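Local atomic coordinates of uncharacterized protein (Staphylococcus aureus subsp. aureus, PDB entry 4H0A), a protein that is of unknown function but belongs to the CAP family of cysteine-rich secretory proteins, joining a C-terminal CAP domain to a CAP-associated N-terminal region. Residues A[91-96]-A[167-173]. Sequence-based numbering, arbitrary orientation.
Sequences VSVYAT and LSVRFLT. With EDO (1,2-ethanediol), chain C.
Y94 and R170 form a non-hydrogen-bonded antiparallel pair, their CA atoms 4.1 Å apart and both side chains on the face shared with S92 and L172. The Y94 ring, swung opposite the backbone N by a chi1 of 168°, runs along the strand direction, so that its hydroxyl end reaches S168, which meets it obliquely: Y94 CE1 lies 3.6 Å from S168 CB, while one water joins Y94 OH (2.8 Å) to S168 OG (2.9 Å). R170 CB lies at the edge of that ring, near its plane. Its chain then bends at chi3 (65°) and rises past S92, whose OG sits 3.3 Å from R170 CD. The guanidinium has three polar partners: at its edge, NH1 donates to O1 of an ethanediol, probably from the crystallisation liquor, at 3.0 Å and also forms a salt bridge with D281, while NE hydrogen-bonds Q156. Five backbone hydrogen bonds join 91-96 to 167-173, and T96 OG1 donates in the carbonyl plane to L167 O at 2.7 Å. Strands 79-86 and 153-159 flank the pair in the antiparallel sheet, through classic beta bulges (V91 and S92 opposite S84, L167 and S168 opposite Y158); helices 201-219 and 282-290 pack on the Y94 face, loop residues V102, L105 and V41 on that of A95, V169 and F171.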
ATOM      1  N   VAL A  91      -3.948  13.937  -6.597  1.00 35.43           N
ATOM      2  CA  VAL A  91      -5.129  13.075  -6.796  1.00 36.42           C
ATOM      3  C   VAL A  91      -5.217  11.990  -5.714  1.00 39.84           C
ATOM      4  O   VAL A  91      -6.234  11.303  -5.640  1.00 39.84           O
ATOM      5  CB  VAL A  91      -5.163  12.433  -8.202  1.00 41.25           C
ATOM      6  CG1 VAL A  91      -5.273  13.502  -9.289  1.00 42.42           C
ATOM      7  CG2 VAL A  91      -3.952  11.538  -8.450  1.00 39.62           C
ATOM      8  N   SER A  92      -4.159  11.802  -4.907  1.00 36.65           N
ATOM      9  CA  SER A  92      -4.168  10.779  -3.877  1.00 35.97           C
ATOM     10  C   SER A  92      -3.118  11.046  -2.836  1.00 38.35           C
ATOM     11  O   SER A  92      -2.046  11.555  -3.174  1.00 35.50           O
ATOM     12  CB  SER A  92      -3.902   9.415  -4.503  1.00 37.78           C
ATOM     13  OG  SER A  92      -3.865   8.392  -3.529  1.00 43.22           O
ATOM     14  N   VAL A  93      -3.413  10.682  -1.575  1.00 34.16           N
ATOM     15  CA  VAL A  93      -2.456  10.795  -0.477  1.00 32.72           C
ATOM     16  C   VAL A  93      -2.595   9.582   0.415  1.00 36.88           C
ATOM     17  O   VAL A  93      -3.629   9.432   1.062  1.00 38.12           O
ATOM     18  CB  VAL A  93      -2.583  12.092   0.371  1.00 36.38           C
ATOM     19  CG1 VAL A  93      -1.505  12.122   1.470  1.00 34.51           C
ATOM     20  CG2 VAL A  93      -2.483  13.338  -0.503  1.00 36.89           C
ATOM     21  N   TYR A  94      -1.570   8.726   0.457  1.00 31.53           N
ATOM     22  CA  TYR A  94      -1.506   7.617   1.407  1.00 31.96           C
ATOM     23  C   TYR A  94      -0.808   8.196   2.637  1.00 34.45           C
ATOM     24  O   TYR A  94       0.250   8.793   2.470  1.00 31.28           O
ATOM     25  CB  TYR A  94      -0.739   6.421   0.808  1.00 32.92           C
ATOM     26  CG  TYR A  94      -0.400   5.373   1.844  1.00 34.88           C
ATOM     27  CD1 TYR A  94      -1.343   4.438   2.252  1.00 37.44           C
ATOM     28  CD2 TYR A  94       0.832   5.384   2.493  1.00 35.42           C
ATOM     29  CE1 TYR A  94      -1.050   3.499   3.240  1.00 36.90           C
ATOM     30  CE2 TYR A  94       1.126   4.469   3.498  1.00 37.03           C
ATOM     31  CZ  TYR A  94       0.182   3.529   3.869  1.00 41.63           C
ATOM     32  OH  TYR A  94       0.486   2.635   4.859  1.00 41.87           O
ATOM     33  N   ALA A  95      -1.386   8.086   3.839  1.00 33.66           N
ATOM     34  CA  ALA A  95      -0.756   8.674   5.027  1.00 34.29           C
ATOM     35  C   ALA A  95      -0.735   7.721   6.187  1.00 37.74           C
ATOM     36  O   ALA A  95      -1.725   7.042   6.438  1.00 38.05           O
ATOM     37  CB  ALA A  95      -1.505   9.936   5.437  1.00 36.66           C
ATOM     38  N   THR A  96       0.369   7.697   6.936  1.00 34.67           N
ATOM     39  CA  THR A  96       0.446   6.901   8.161  1.00 34.84           C
ATOM     40  C   THR A  96       1.503   7.512   9.074  1.00 37.21           C
ATOM     41  O   THR A  96       2.236   8.404   8.651  1.00 35.82           O
ATOM     42  CB  THR A  96       0.711   5.417   7.852  1.00 40.72           C
ATOM     43  OG1 THR A  96       0.513   4.656   9.053  1.00 43.36           O
ATOM     44  CG2 THR A  96       2.101   5.154   7.269  1.00 35.98           C
ATOM     45  N   LEU A 167      -4.791   1.768  10.737  1.00 43.26           N
ATOM     46  CA  LEU A 167      -3.349   1.736  10.489  1.00 42.54           C
ATOM     47  C   LEU A 167      -2.899   2.872   9.602  1.00 44.61           C
ATOM     48  O   LEU A 167      -1.809   3.421   9.781  1.00 43.10           O
ATOM     49  CB  LEU A 167      -2.976   0.416   9.800  1.00 42.97           C
ATOM     50  CG  LEU A 167      -3.289  -0.864  10.575  1.00 50.06           C
ATOM     51  CD1 LEU A 167      -3.223  -2.063   9.655  1.00 50.85           C
ATOM     52  CD2 LEU A 167      -2.349  -1.025  11.768  1.00 50.13           C
ATOM     53  N   SER A 168      -3.703   3.174   8.588  1.00 40.80           N
ATOM     54  CA  SER A 168      -3.360   4.178   7.594  1.00 37.83           C
ATOM     55  C   SER A 168      -4.613   4.593   6.843  1.00 41.44           C
ATOM     56  O   SER A 168      -5.636   3.908   6.930  1.00 43.17           O
ATOM     57  CB  SER A 168      -2.326   3.594   6.628  1.00 40.18           C
ATOM     58  OG  SER A 168      -2.765   2.369   6.063  1.00 43.55           O
ATOM     59  N   VAL A 169      -4.561   5.729   6.154  1.00 37.49           N
ATOM     60  CA  VAL A 169      -5.692   6.212   5.354  1.00 38.14           C
ATOM     61  C   VAL A 169      -5.170   6.698   4.022  1.00 41.92           C
ATOM     62  O   VAL A 169      -4.129   7.358   3.978  1.00 40.48           O
ATOM     63  CB  VAL A 169      -6.496   7.336   6.058  1.00 42.48           C
ATOM     64  CG1 VAL A 169      -7.673   7.798   5.189  1.00 42.89           C
ATOM     65  CG2 VAL A 169      -6.975   6.895   7.440  1.00 44.05           C
ATOM     66  N   ARG A 170      -5.892   6.399   2.937  1.00 38.28           N
ATOM     67  CA  ARG A 170      -5.563   6.938   1.629  1.00 36.26           C
ATOM     68  C   ARG A 170      -6.746   7.737   1.155  1.00 40.76           C
ATOM     69  O   ARG A 170      -7.816   7.159   0.966  1.00 41.50           O
ATOM     70  CB  ARG A 170      -5.187   5.863   0.591  1.00 36.99           C
ATOM     71  CG  ARG A 170      -5.056   6.449  -0.838  1.00 39.18           C
ATOM     72  CD  ARG A 170      -4.174   5.611  -1.729  1.00 40.86           C
ATOM     73  NE  ARG A 170      -4.749   4.289  -1.968  1.00 41.22           N
ATOM     74  CZ  ARG A 170      -4.094   3.270  -2.515  1.00 46.38           C
ATOM     75  NH1 ARG A 170      -2.833   3.417  -2.915  1.00 36.99           N
ATOM     76  NH2 ARG A 170      -4.694   2.101  -2.680  1.00 37.42           N
ATOM     77  N   PHE A 171      -6.580   9.065   1.003  1.00 36.78           N
ATOM     78  CA  PHE A 171      -7.628   9.912   0.432  1.00 37.56           C
ATOM     79  C   PHE A 171      -7.345   9.977  -1.052  1.00 41.74           C
ATOM     80  O   PHE A 171      -6.185  10.190  -1.417  1.00 40.25           O
ATOM     81  CB  PHE A 171      -7.648  11.301   1.066  1.00 39.68           C
ATOM     82  CG  PHE A 171      -8.219  11.320   2.463  1.00 43.16           C
ATOM     83  CD1 PHE A 171      -7.395  11.173   3.567  1.00 45.04           C
ATOM     84  CD2 PHE A 171      -9.574  11.562   2.676  1.00 46.97           C
ATOM     85  CE1 PHE A 171      -7.917  11.237   4.858  1.00 47.48           C
ATOM     86  CE2 PHE A 171     -10.092  11.626   3.967  1.00 51.62           C
ATOM     87  CZ  PHE A 171      -9.262  11.460   5.050  1.00 49.08           C
ATOM     88  N   LEU A 172      -8.351   9.773  -1.915  1.00 39.15           N
ATOM     89  CA  LEU A 172      -8.099   9.792  -3.357  1.00 39.47           C
ATOM     90  C   LEU A 172      -9.349  10.116  -4.165  1.00 45.12           C
ATOM     91  O   LEU A 172     -10.469  10.003  -3.671  1.00 45.10           O
ATOM     92  CB  LEU A 172      -7.489   8.451  -3.835  1.00 38.96           C
ATOM     93  CG  LEU A 172      -8.398   7.199  -3.948  1.00 44.75           C
ATOM     94  CD1 LEU A 172      -7.576   5.996  -4.389  1.00 43.57           C
ATOM     95  CD2 LEU A 172      -9.099   6.873  -2.623  1.00 49.37           C
ATOM     96  N   THR A 173      -9.138  10.530  -5.421  1.00 43.65           N
ATOM     97  CA  THR A 173     -10.238  10.856  -6.322  1.00 45.32           C
ATOM     98  C   THR A 173     -10.796   9.593  -6.950  1.00 49.58           C
ATOM     99  O   THR A 173     -10.140   8.552  -6.958  1.00 47.42           O
ATOM    100  CB  THR A 173      -9.782  11.820  -7.421  1.00 49.43           C
ATOM    101  OG1 THR A 173      -8.833  11.152  -8.250  1.00 44.41           O
ATOM    102  CG2 THR A 173      -9.185  13.105  -6.862  1.00 50.67           C
TER
HETATM  103  C1  EDO C 401       0.264   4.920  -3.374  1.00 40.59           C
HETATM  104  O1  EDO C 401      -0.804   5.579  -2.717  1.00 35.22           O
HETATM  105  C2  EDO C 401       0.169   5.390  -4.850  1.00 43.37           C
HETATM  106  O2  EDO C 401       1.151   4.759  -5.637  1.00 44.16           O
HETATM  107  O   HOH W   1      -0.877   0.280   5.270  1.00 48.28           O